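Local coordinates for protein dipeptide Epimerase (Enterococcus faecalis V583, PDB 3JVA) that belongs to the mandelate racemase/muconate lactonizing enzyme family of the enolase superfamily and binds a magnesium ion in its barrel domain, at residues K152-D156 with E337-L341; Q192-P196 with P217-D222; A199-Q204 with Y228-V233. All blocks are in the same frame, centred on the assembly; numbering follows the deposited sequence.

Contact 1 (K152-D156 with E337-L341); sequences KLGFD and EAKPL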
ATOM      1  N   LYS B 152      43.572  16.049  23.623  1.00 28.69           N
ATOM      2  CA  LYS B 152      44.914  16.627  23.574  1.00 31.25           C
ATOM      3  C   LYS B 152      45.714  15.934  22.478  1.00 30.37           C
ATOM      4  O   LYS B 152      46.639  16.512  21.911  1.00 30.99           O
ATOM      5  CB  LYS B 152      45.632  16.452  24.912  1.00 33.31           C
ATOM      6  CG  LYS B 152      44.897  17.057  26.089  1.00 38.54           C
ATOM      7  CD  LYS B 152      45.781  17.137  27.325  1.00 41.74           C
ATOM      8  CE  LYS B 152      45.012  17.736  28.495  1.00 43.45           C
ATOM      9  NZ  LYS B 152      44.310  18.990  28.100  1.00 42.91           N
ATOM     10  N   LEU B 153      45.344  14.690  22.193  1.00 29.27           N
ATOM     11  CA  LEU B 153      45.999  13.899  21.158  1.00 30.10           C
ATOM     12  C   LEU B 153      45.529  14.329  19.766  1.00 29.30           C
ATOM     13  O   LEU B 153      46.080  13.894  18.750  1.00 28.78           O
ATOM     14  CB  LEU B 153      45.704  12.412  21.386  1.00 32.20           C
ATOM     15  CG  LEU B 153      46.828  11.490  21.876  1.00 35.86           C
ATOM     16  CD1 LEU B 153      47.751  12.205  22.842  1.00 34.15           C
ATOM     17  CD2 LEU B 153      46.206  10.261  22.520  1.00 34.00           C
ATOM     18  N   GLY B 154      44.506  15.181  19.720  1.00 26.42           N
ATOM     19  CA  GLY B 154      44.009  15.664  18.441  1.00 25.32           C
ATOM     20  C   GLY B 154      42.654  15.128  18.007  1.00 23.75           C
ATOM     21  O   GLY B 154      42.086  15.592  17.016  1.00 25.08           O
ATOM     22  N   PHE B 155      42.127  14.153  18.735  1.00 23.55           N
ATOM     23  CA  PHE B 155      40.827  13.592  18.377  1.00 24.70           C
ATOM     24  C   PHE B 155      39.720  14.636  18.503  1.00 25.69           C
ATOM     25  O   PHE B 155      39.675  15.389  19.473  1.00 25.11           O
ATOM     26  CB  PHE B 155      40.523  12.384  19.264  1.00 25.28           C
ATOM     27  CG  PHE B 155      41.342  11.174  18.921  1.00 25.80           C
ATOM     28  CD1 PHE B 155      40.990  10.367  17.843  1.00 25.28           C
ATOM     29  CD2 PHE B 155      42.498  10.876  19.632  1.00 25.81           C
ATOM     30  CE1 PHE B 155      41.781   9.282  17.473  1.00 24.52           C
ATOM     31  CE2 PHE B 155      43.299   9.792  19.270  1.00 26.72           C
ATOM     32  CZ  PHE B 155      42.939   8.994  18.187  1.00 26.26           C
ATOM     33  N   ASP B 156      38.838  14.683  17.512  1.00 26.38           N
ATOM     34  CA  ASP B 156      37.733  15.634  17.523  1.00 26.77           C
ATOM     35  C   ASP B 156      36.399  14.902  17.648  1.00 25.78           C
ATOM     36  O   ASP B 156      35.338  15.527  17.684  1.00 25.82           O
ATOM     37  CB  ASP B 156      37.753  16.481  16.245  1.00 30.05           C
ATOM     38  CG  ASP B 156      37.547  15.652  14.984  1.00 34.61           C
ATOM     39  OD1 ASP B 156      37.704  16.210  13.874  1.00 36.32           O
ATOM     40  OD2 ASP B 156      37.225  14.451  15.098  1.00 34.90           O
ATOM     41  N   GLU B 337      50.117   3.961  17.201  1.00 26.49           N
ATOM     42  CA  GLU B 337      50.055   5.314  17.748  1.00 28.83           C
ATOM     43  C   GLU B 337      48.645   5.903  17.695  1.00 29.00           C
ATOM     44  O   GLU B 337      48.022   5.944  16.636  1.00 29.00           O
ATOM     45  CB  GLU B 337      51.019   6.215  16.977  1.00 31.60           C
ATOM     46  CG  GLU B 337      51.189   7.604  17.563  1.00 37.66           C
ATOM     47  CD  GLU B 337      52.112   8.466  16.724  1.00 40.11           C
ATOM     48  OE1 GLU B 337      51.741   8.799  15.579  1.00 41.72           O
ATOM     49  OE2 GLU B 337      53.212   8.804  17.209  1.00 44.37           O
ATOM     50  N   ALA B 338      48.147   6.366  18.841  1.00 28.11           N
ATOM     51  CA  ALA B 338      46.813   6.954  18.898  1.00 28.70           C
ATOM     52  C   ALA B 338      46.830   8.340  18.261  1.00 29.34           C
ATOM     53  O   ALA B 338      47.309   9.311  18.852  1.00 28.60           O
ATOM     54  CB  ALA B 338      46.339   7.038  20.349  1.00 29.16           C
ATOM     55  N   LYS B 339      46.313   8.411  17.040  1.00 29.84           N
ATOM     56  CA  LYS B 339      46.248   9.650  16.266  1.00 29.69           C
ATOM     57  C   LYS B 339      44.934   9.621  15.491  1.00 29.78           C
ATOM     58  O   LYS B 339      44.509   8.561  15.026  1.00 29.88           O
ATOM     59  CB  LYS B 339      47.418   9.722  15.275  1.00 31.48           C
ATOM     60  CG  LYS B 339      47.528   8.497  14.358  1.00 33.99           C
ATOM     61  CD  LYS B 339      48.436   8.727  13.146  1.00 37.00           C
ATOM     62  CE  LYS B 339      48.357   7.549  12.158  1.00 32.70           C
ATOM     63  NZ  LYS B 339      48.925   7.860  10.802  1.00 35.04           N
ATOM     64  N   PRO B 340      44.274  10.776  15.338  1.00 27.82           N
ATOM     65  CA  PRO B 340      43.007  10.787  14.596  1.00 27.12           C
ATOM     66  C   PRO B 340      43.174  10.680  13.083  1.00 27.27           C
ATOM     67  O   PRO B 340      42.317  10.119  12.399  1.00 27.53           O
ATOM     68  CB  PRO B 340      42.374  12.112  15.016  1.00 26.42           C
ATOM     69  CG  PRO B 340      43.581  12.997  15.219  1.00 25.11           C
ATOM     70  CD  PRO B 340      44.521  12.082  15.980  1.00 28.21           C
ATOM     71  N   LEU B 341      44.278  11.208  12.560  1.00 26.07           N
ATOM     72  CA  LEU B 341      44.513  11.172  11.127  1.00 26.87           C
ATOM     73  C   LEU B 341      45.328   9.966  10.673  1.00 26.55           C
ATOM     74  O   LEU B 341      46.506   9.829  11.005  1.00 27.27           O
ATOM     75  CB  LEU B 341      45.205  12.459  10.667  1.00 29.08           C
ATOM     76  CG  LEU B 341      45.431  12.567   9.156  1.00 30.35           C
ATOM     77  CD1 LEU B 341      44.093  12.621   8.435  1.00 30.42           C
ATOM     78  CD2 LEU B 341      46.251  13.809   8.850  1.00 33.65           C
TER

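Contact 2 (Q192-P196 with P217-D222); sequences QAWTP and PVKRRD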
ATOM      1  N   GLN B 192      21.825  -2.197  20.582  1.00 24.61           N
ATOM      2  CA  GLN B 192      20.523  -2.873  20.610  1.00 25.22           C
ATOM      3  C   GLN B 192      19.880  -2.936  21.992  1.00 26.14           C
ATOM      4  O   GLN B 192      19.104  -3.848  22.282  1.00 26.09           O
ATOM      5  CB  GLN B 192      20.675  -4.303  20.076  1.00 26.12           C
ATOM      6  CG  GLN B 192      21.482  -4.422  18.802  1.00 26.37           C
ATOM      7  CD  GLN B 192      21.739  -5.869  18.415  1.00 26.98           C
ATOM      8  OE1 GLN B 192      20.821  -6.593  18.025  1.00 26.31           O
ATOM      9  NE2 GLN B 192      22.990  -6.299  18.534  1.00 27.68           N
ATOM     10  N   ALA B 193      20.160  -1.945  22.825  1.00 25.43           N
ATOM     11  CA  ALA B 193      19.655  -1.938  24.192  1.00 26.16           C
ATOM     12  C   ALA B 193      18.182  -1.652  24.454  1.00 26.32           C
ATOM     13  O   ALA B 193      17.621  -2.177  25.416  1.00 26.55           O
ATOM     14  CB  ALA B 193      20.503  -0.975  25.030  1.00 25.87           C
ATOM     15  N   TRP B 194      17.542  -0.847  23.614  1.00 26.28           N
ATOM     16  CA  TRP B 194      16.161  -0.459  23.884  1.00 27.47           C
ATOM     17  C   TRP B 194      15.042  -0.915  22.969  1.00 28.47           C
ATOM     18  O   TRP B 194      15.267  -1.333  21.827  1.00 28.82           O
ATOM     19  CB  TRP B 194      16.084   1.066  23.965  1.00 27.81           C
ATOM     20  CG  TRP B 194      17.151   1.691  24.808  1.00 26.43           C
ATOM     21  CD1 TRP B 194      17.414   1.434  26.124  1.00 27.54           C
ATOM     22  CD2 TRP B 194      18.073   2.709  24.404  1.00 26.20           C
ATOM     23  NE1 TRP B 194      18.442   2.235  26.566  1.00 27.43           N
ATOM     24  CE2 TRP B 194      18.864   3.027  25.530  1.00 25.74           C
ATOM     25  CE3 TRP B 194      18.307   3.386  23.200  1.00 24.31           C
ATOM     26  CZ2 TRP B 194      19.872   3.996  25.489  1.00 25.97           C
ATOM     27  CZ3 TRP B 194      19.309   4.350  23.158  1.00 26.98           C
ATOM     28  CH2 TRP B 194      20.080   4.645  24.299  1.00 25.98           C
ATOM     29  N   THR B 195      13.824  -0.827  23.502  1.00 27.90           N
ATOM     30  CA  THR B 195      12.621  -1.140  22.747  1.00 28.63           C
ATOM     31  C   THR B 195      12.439   0.174  22.001  1.00 28.51           C
ATOM     32  O   THR B 195      13.002   1.193  22.406  1.00 27.94           O
ATOM     33  CB  THR B 195      11.394  -1.381  23.662  1.00 30.70           C
ATOM     34  OG1 THR B 195      11.085  -0.181  24.386  1.00 32.92           O
ATOM     35  CG2 THR B 195      11.675  -2.505  24.646  1.00 32.32           C
ATOM     36  N   PRO B 196      11.655   0.180  20.914  1.00 28.58           N
ATOM     37  CA  PRO B 196      11.448   1.409  20.142  1.00 27.36           C
ATOM     38  C   PRO B 196      11.047   2.655  20.934  1.00 27.66           C
ATOM     39  O   PRO B 196      11.697   3.694  20.831  1.00 26.32           O
ATOM     40  CB  PRO B 196      10.385   1.000  19.125  1.00 29.80           C
ATOM     41  CG  PRO B 196      10.678  -0.464  18.908  1.00 27.15           C
ATOM     42  CD  PRO B 196      10.903  -0.942  20.325  1.00 28.57           C
ATOM     43  N   PRO B 217      19.908   1.629  18.107  1.00 21.28           N
ATOM     44  CA  PRO B 217      19.189   1.710  19.379  1.00 21.71           C
ATOM     45  C   PRO B 217      18.286   0.519  19.723  1.00 22.45           C
ATOM     46  O   PRO B 217      17.953   0.315  20.888  1.00 23.36           O
ATOM     47  CB  PRO B 217      18.417   3.019  19.253  1.00 22.55           C
ATOM     48  CG  PRO B 217      18.120   3.091  17.788  1.00 22.10           C
ATOM     49  CD  PRO B 217      19.433   2.651  17.159  1.00 20.84           C
ATOM     50  N   VAL B 218      17.893  -0.258  18.717  1.00 22.52           N
ATOM     51  CA  VAL B 218      17.036  -1.424  18.942  1.00 23.26           C
ATOM     52  C   VAL B 218      17.643  -2.706  18.374  1.00 24.57           C
ATOM     53  O   VAL B 218      18.640  -2.663  17.652  1.00 22.69           O
ATOM     54  CB  VAL B 218      15.634  -1.219  18.313  1.00 22.20           C
ATOM     55  CG1 VAL B 218      14.987   0.026  18.899  1.00 22.71           C
ATOM     56  CG2 VAL B 218      15.746  -1.090  16.790  1.00 22.40           C
ATOM     57  N   LYS B 219      17.040  -3.845  18.712  1.00 25.23           N
ATOM     58  CA  LYS B 219      17.515  -5.141  18.233  1.00 27.31           C
ATOM     59  C   LYS B 219      17.617  -5.156  16.717  1.00 27.26           C
ATOM     60  O   LYS B 219      16.758  -4.615  16.019  1.00 27.38           O
ATOM     61  CB  LYS B 219      16.595  -6.263  18.715  1.00 27.93           C
ATOM     62  CG  LYS B 219      16.794  -6.602  20.179  1.00 33.78           C
ATOM     63  CD  LYS B 219      15.944  -7.783  20.609  1.00 37.94           C
ATOM     64  CE  LYS B 219      16.241  -8.162  22.049  1.00 39.93           C
ATOM     65  NZ  LYS B 219      15.414  -9.314  22.505  1.00 43.57           N
ATOM     66  N   ARG B 220      18.665  -5.799  16.216  1.00 27.71           N
ATOM     67  CA  ARG B 220      18.941  -5.841  14.786  1.00 29.61           C
ATOM     68  C   ARG B 220      17.822  -6.272  13.843  1.00 30.13           C
ATOM     69  O   ARG B 220      17.728  -5.748  12.731  1.00 29.60           O
ATOM     70  CB  ARG B 220      20.195  -6.685  14.527  1.00 32.02           C
ATOM     71  CG  ARG B 220      20.116  -8.147  14.948  1.00 35.99           C
ATOM     72  CD  ARG B 220      21.520  -8.748  14.947  1.00 40.27           C
ATOM     73  NE  ARG B 220      21.548 -10.187  15.208  1.00 44.31           N
ATOM     74  CZ  ARG B 220      21.300 -11.122  14.295  1.00 47.42           C
ATOM     75  NH1 ARG B 220      21.000 -10.779  13.047  1.00 47.48           N
ATOM     76  NH2 ARG B 220      21.365 -12.406  14.629  1.00 46.85           N
ATOM     77  N   ARG B 221      16.975  -7.201  14.276  1.00 29.94           N
ATOM     78  CA  ARG B 221      15.885  -7.687  13.428  1.00 33.64           C
ATOM     79  C   ARG B 221      14.612  -6.841  13.467  1.00 33.68           C
ATOM     80  O   ARG B 221      13.685  -7.076  12.692  1.00 33.42           O
ATOM     81  CB  ARG B 221      15.532  -9.136  13.797  1.00 36.28           C
ATOM     82  CG  ARG B 221      16.617 -10.160  13.486  1.00 40.96           C
ATOM     83  CD  ARG B 221      16.888 -10.264  11.989  1.00 45.23           C
ATOM     84  NE  ARG B 221      15.789 -10.883  11.244  1.00 47.71           N
ATOM     85  CZ  ARG B 221      15.485 -12.177  11.281  1.00 48.82           C
ATOM     86  NH1 ARG B 221      16.192 -13.013  12.033  1.00 49.80           N
ATOM     87  NH2 ARG B 221      14.476 -12.642  10.555  1.00 49.83           N
ATOM     88  N   ASP B 222      14.563  -5.855  14.356  1.00 32.47           N
ATOM     89  CA  ASP B 222      13.378  -5.008  14.465  1.00 31.86           C
ATOM     90  C   ASP B 222      13.487  -3.763  13.586  1.00 31.75           C
ATOM     91  O   ASP B 222      13.660  -2.651  14.082  1.00 29.76           O
ATOM     92  CB  ASP B 222      13.161  -4.613  15.930  1.00 32.36           C
ATOM     93  CG  ASP B 222      11.889  -3.825  16.136  1.00 32.98           C
ATOM     94  OD1 ASP B 222      11.003  -3.889  15.259  1.00 33.16           O
ATOM     95  OD2 ASP B 222      11.766  -3.151  17.180  1.00 34.02           O
TER
HETATM   96  O   HOH W   1      15.008  -3.739  20.732  1.00 26.91           O

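Contact 3 (A199-Q204 with Y228-V233); sequences AVKAIQ and YVTSQV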
ATOM      1  N   ALA B 199      13.665   3.748  23.433  1.00 24.14           N
ATOM      2  CA  ALA B 199      14.782   4.340  22.702  1.00 24.14           C
ATOM      3  C   ALA B 199      14.549   5.821  22.428  1.00 24.35           C
ATOM      4  O   ALA B 199      15.447   6.641  22.605  1.00 24.36           O
ATOM      5  CB  ALA B 199      15.008   3.595  21.382  1.00 24.44           C
ATOM      6  N   VAL B 200      13.345   6.167  21.986  1.00 24.42           N
ATOM      7  CA  VAL B 200      13.033   7.564  21.705  1.00 24.87           C
ATOM      8  C   VAL B 200      13.219   8.390  22.974  1.00 25.38           C
ATOM      9  O   VAL B 200      13.784   9.480  22.942  1.00 25.89           O
ATOM     10  CB  VAL B 200      11.582   7.715  21.194  1.00 25.31           C
ATOM     11  CG1 VAL B 200      11.206   9.192  21.083  1.00 25.22           C
ATOM     12  CG2 VAL B 200      11.450   7.039  19.839  1.00 22.99           C
ATOM     13  N   LYS B 201      12.753   7.846  24.092  1.00 25.31           N
ATOM     14  CA  LYS B 201      12.852   8.517  25.387  1.00 26.51           C
ATOM     15  C   LYS B 201      14.313   8.748  25.770  1.00 25.91           C
ATOM     16  O   LYS B 201      14.717   9.866  26.097  1.00 23.63           O
ATOM     17  CB  LYS B 201      12.182   7.652  26.458  1.00 28.44           C
ATOM     18  CG  LYS B 201      11.750   8.397  27.715  1.00 35.05           C
ATOM     19  CD  LYS B 201      11.363   7.424  28.838  1.00 36.85           C
ATOM     20  CE  LYS B 201      10.539   6.235  28.330  1.00 38.86           C
ATOM     21  NZ  LYS B 201       9.321   6.633  27.566  1.00 42.51           N
ATOM     22  N   ALA B 202      15.103   7.680  25.715  1.00 24.72           N
ATOM     23  CA  ALA B 202      16.514   7.751  26.083  1.00 24.68           C
ATOM     24  C   ALA B 202      17.304   8.686  25.175  1.00 24.90           C
ATOM     25  O   ALA B 202      18.091   9.505  25.646  1.00 24.62           O
ATOM     26  CB  ALA B 202      17.132   6.352  26.059  1.00 23.82           C
ATOM     27  N   ILE B 203      17.091   8.568  23.870  1.00 25.18           N
ATOM     28  CA  ILE B 203      17.815   9.403  22.925  1.00 24.37           C
ATOM     29  C   ILE B 203      17.492  10.886  23.097  1.00 26.01           C
ATOM     30  O   ILE B 203      18.389  11.732  23.058  1.00 24.92           O
ATOM     31  CB  ILE B 203      17.540   8.942  21.476  1.00 23.63           C
ATOM     32  CG1 ILE B 203      18.149   7.549  21.273  1.00 23.36           C
ATOM     33  CG2 ILE B 203      18.150   9.923  20.481  1.00 22.72           C
ATOM     34  CD1 ILE B 203      17.788   6.888  19.950  1.00 24.10           C
ATOM     35  N   GLN B 204      16.221  11.210  23.305  1.00 26.35           N
ATOM     36  CA  GLN B 204      15.859  12.607  23.492  1.00 28.57           C
ATOM     37  C   GLN B 204      16.470  13.155  24.781  1.00 28.30           C
ATOM     38  O   GLN B 204      16.782  14.340  24.870  1.00 29.46           O
ATOM     39  CB  GLN B 204      14.340  12.767  23.495  1.00 29.53           C
ATOM     40  CG  GLN B 204      13.733  12.369  22.165  1.00 32.91           C
ATOM     41  CD  GLN B 204      12.265  12.678  22.068  1.00 35.56           C
ATOM     42  OE1 GLN B 204      11.488  12.353  22.967  1.00 36.50           O
ATOM     43  NE2 GLN B 204      11.870  13.300  20.963  1.00 36.52           N
ATOM     44  N   TYR B 228      10.947   3.466  13.327  1.00 26.04           N
ATOM     45  CA  TYR B 228      10.150   4.296  14.227  1.00 24.24           C
ATOM     46  C   TYR B 228      11.051   5.286  14.958  1.00 23.18           C
ATOM     47  O   TYR B 228      10.770   6.479  15.005  1.00 24.32           O
ATOM     48  CB  TYR B 228       9.422   3.413  15.248  1.00 25.33           C
ATOM     49  CG  TYR B 228       8.659   4.198  16.299  1.00 26.68           C
ATOM     50  CD1 TYR B 228       7.456   4.831  15.989  1.00 27.42           C
ATOM     51  CD2 TYR B 228       9.153   4.317  17.598  1.00 27.04           C
ATOM     52  CE1 TYR B 228       6.757   5.569  16.955  1.00 27.90           C
ATOM     53  CE2 TYR B 228       8.460   5.052  18.572  1.00 27.86           C
ATOM     54  CZ  TYR B 228       7.265   5.672  18.241  1.00 26.52           C
ATOM     55  OH  TYR B 228       6.569   6.387  19.195  1.00 23.85           O
ATOM     56  N   VAL B 229      12.139   4.787  15.532  1.00 22.54           N
ATOM     57  CA  VAL B 229      13.066   5.656  16.249  1.00 21.54           C
ATOM     58  C   VAL B 229      13.594   6.761  15.340  1.00 22.81           C
ATOM     59  O   VAL B 229      13.528   7.942  15.671  1.00 21.64           O
ATOM     60  CB  VAL B 229      14.260   4.857  16.801  1.00 22.12           C
ATOM     61  CG1 VAL B 229      15.222   5.793  17.522  1.00 20.19           C
ATOM     62  CG2 VAL B 229      13.765   3.779  17.740  1.00 21.51           C
ATOM     63  N   THR B 230      14.111   6.371  14.182  1.00 22.56           N
ATOM     64  CA  THR B 230      14.646   7.332  13.234  1.00 23.17           C
ATOM     65  C   THR B 230      13.652   8.444  12.923  1.00 24.07           C
ATOM     66  O   THR B 230      14.013   9.622  12.877  1.00 24.19           O
ATOM     67  CB  THR B 230      15.036   6.628  11.927  1.00 23.20           C
ATOM     68  OG1 THR B 230      16.040   5.648  12.210  1.00 23.06           O
ATOM     69  CG2 THR B 230      15.564   7.633  10.908  1.00 23.12           C
ATOM     70  N   SER B 231      12.395   8.064  12.728  1.00 24.75           N
ATOM     71  CA  SER B 231      11.348   9.017  12.388  1.00 26.37           C
ATOM     72  C   SER B 231      10.834   9.845  13.565  1.00 26.82           C
ATOM     73  O   SER B 231      10.138  10.835  13.359  1.00 27.64           O
ATOM     74  CB  SER B 231      10.169   8.281  11.748  1.00 27.87           C
ATOM     75  OG  SER B 231       9.477   7.498  12.709  1.00 32.63           O
ATOM     76  N   GLN B 232      11.172   9.453  14.790  1.00 25.94           N
ATOM     77  CA  GLN B 232      10.683  10.188  15.955  1.00 26.94           C
ATOM     78  C   GLN B 232      11.677  11.122  16.632  1.00 27.56           C
ATOM     79  O   GLN B 232      11.275  11.996  17.406  1.00 29.36           O
ATOM     80  CB  GLN B 232      10.134   9.211  16.996  1.00 27.20           C
ATOM     81  CG  GLN B 232       8.911   8.431  16.540  1.00 30.56           C
ATOM     82  CD  GLN B 232       7.756   9.335  16.164  1.00 35.05           C
ATOM     83  OE1 GLN B 232       7.439  10.288  16.881  1.00 35.86           O
ATOM     84  NE2 GLN B 232       7.113   9.040  15.037  1.00 34.62           N
ATOM     85  N   VAL B 233      12.966  10.952  16.360  1.00 25.65           N
ATOM     86  CA  VAL B 233      13.968  11.810  16.985  1.00 23.89           C
ATOM     87  C   VAL B 233      14.756  12.614  15.963  1.00 26.93           C
ATOM     88  O   VAL B 233      14.917  12.190  14.815  1.00 26.51           O
ATOM     89  CB  VAL B 233      14.967  10.987  17.831  1.00 22.18           C
ATOM     90  CG1 VAL B 233      14.212  10.088  18.801  1.00 22.03           C
ATOM     91  CG2 VAL B 233      15.867  10.157  16.922  1.00 20.61           C
TER

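Contact 1 (K152-D156 with E337-L341)
P340 lies against one face of the F155 ring. Its CD stands 4.0 Å from the centroid of the F155 ring and only 7° off the ring normal, a CH-pi contact over the face. The rest of the proline is displaced toward one side of the ring, where P340 CB comes to 3.6 Å from F155 CD1. The proline thus lies at a slant, with CD over the middle of the ring and CB over the CD1 side. F155 has CG anti to its carbonyl carbon (chi1 -73°), and this lays the ring along the 337-341 backbone. The far end of the ring reaches the peptide before the proline, with F155 CZ 3.4 Å from K339 C. F155 also touches I133 of strand 128-134, so the ring is buried although the contact lies at the surface.

A smaller apolar patch extends the contact outward. L153 CD2 meets A338 CB at 3.9 Å, and F155 CE2 approaches the same methyl at 4.2 Å.

G154 closes helix 140-152 in a Schellman motif, with positive phi (109°). Its backbone passes close to the proline ring, with G154 O 3.5 Å from P340 CG. The two segments are joined by apolar packing and the CH-pi contact, without hydrogen bonds between them. Each is tied to the barrel sheet by its own backbone bond, D156 with K185 and P340 with T131. This is the packing of a helix-to-strand turn in a TIM-type barrel, where the turn before strand 157-161 meets the C-terminal segment leading into strand 341-343.

Contact 2 (Q192-P196 with P217-D222)
Two neighbouring beta-alpha loops of the barrel domain meet here, those after strands 185-189 and 213-215. W194 N donates to P217 O at 3.0 Å, almost straight onto the end of the carbonyl (C=O...N angle 165°). Q192 makes the second direct bond through its side chain. Its OE1 accepts from R220 N at 2.9 Å, with the donor tilted 32° out of the amide plane. An extended chain beyond CG carries the amide across V218 O to this N-H. The same oxygen lies 3.5 Å from R220 CG, so the arginine stem packs beside the amide.

A water adds a third link: it donates to W194 O and accepts from K219 N. The V218 CG1 methyl also packs close to W194 O, at 3.2 Å. The indole crosses P217 at about a right angle, with W194 CE3 4.0 Å from P217 CB. The indole also packs on A199, A202 and I203 of helix 196-206.

At the far end P196 CG touches D222 OD2 at 3.4 Å. T195 and D222 are the N-caps of the two following helices, and the type I turn K219-D222 leads into the second. R221 turns outward to a salt bridge with D248 of a second subunit. Paired loops at the C-terminal ends of adjacent strands are characteristic of the TIM-type barrel of the enolase superfamily, where such loops border the metal site.

Contact 3 (A199-Q204 with Y228-V233)
V200 packs into the side of helix 223-232 at the meeting of two neighbouring outer helices of the TIM-type barrel. Its two methyls take different partners. CG2 touches Y228 and Q232, with V200 CG2 3.8 Å from Q232 CB. CG1 is anti to the backbone N (chi1 172°), which directs it to V233, where V200 CG1 and V233 CG1 are 3.9 Å apart.

V229 fills the adjoining part of the interface with both of its branches. V229 CG2 meets A199 CB at 3.9 Å. V229 CG1 meets the end of I203 at about a right angle, 3.7 Å from I203 CD1. Q204 closes the edge, its CG lying 4.1 Å from V233 CG1.

The short helical segments cross at -41°, with axes 9.9 Å apart at closest approach. V229 O accepts from both Q232 N and V233 N as helix 223-232 ends, which probably helps hold V233 against helix 196-206. Further in, I203 and V229 both pack on I237 of strand 236-239, so the pair is seated on the barrel wall. On the outer side, N234 of a third subunit packs on V200 and K201 and hydrogen-bonds to Y228 OH. Within its own helix the Y228 ring carries Q232 on one face: Q232 CG sits 3.5 Å above the ring plane, offset toward the rim.

Overall arrangement
All three contacts belong to the barrel domain. Contacts 2 and 3 adjoin, with centres 11 Å apart. They share the same two beta-alpha units: the loops of contact 2 lead directly into the helices of contact 3. P196 O packs on V229 CG2 at 3.7 Å, and P196 CB on Y228 CD2 at 3.9 Å. Contact 1 is separate, its centre about 31 Å from each of the others, at the end of the barrel away from the loops of contact 2. The magnesium ion, held by D189, E215 and D240, lies about 8 Å from the Q192 side chain of contact 2 and about 13 Å from that of I203 in contact 3.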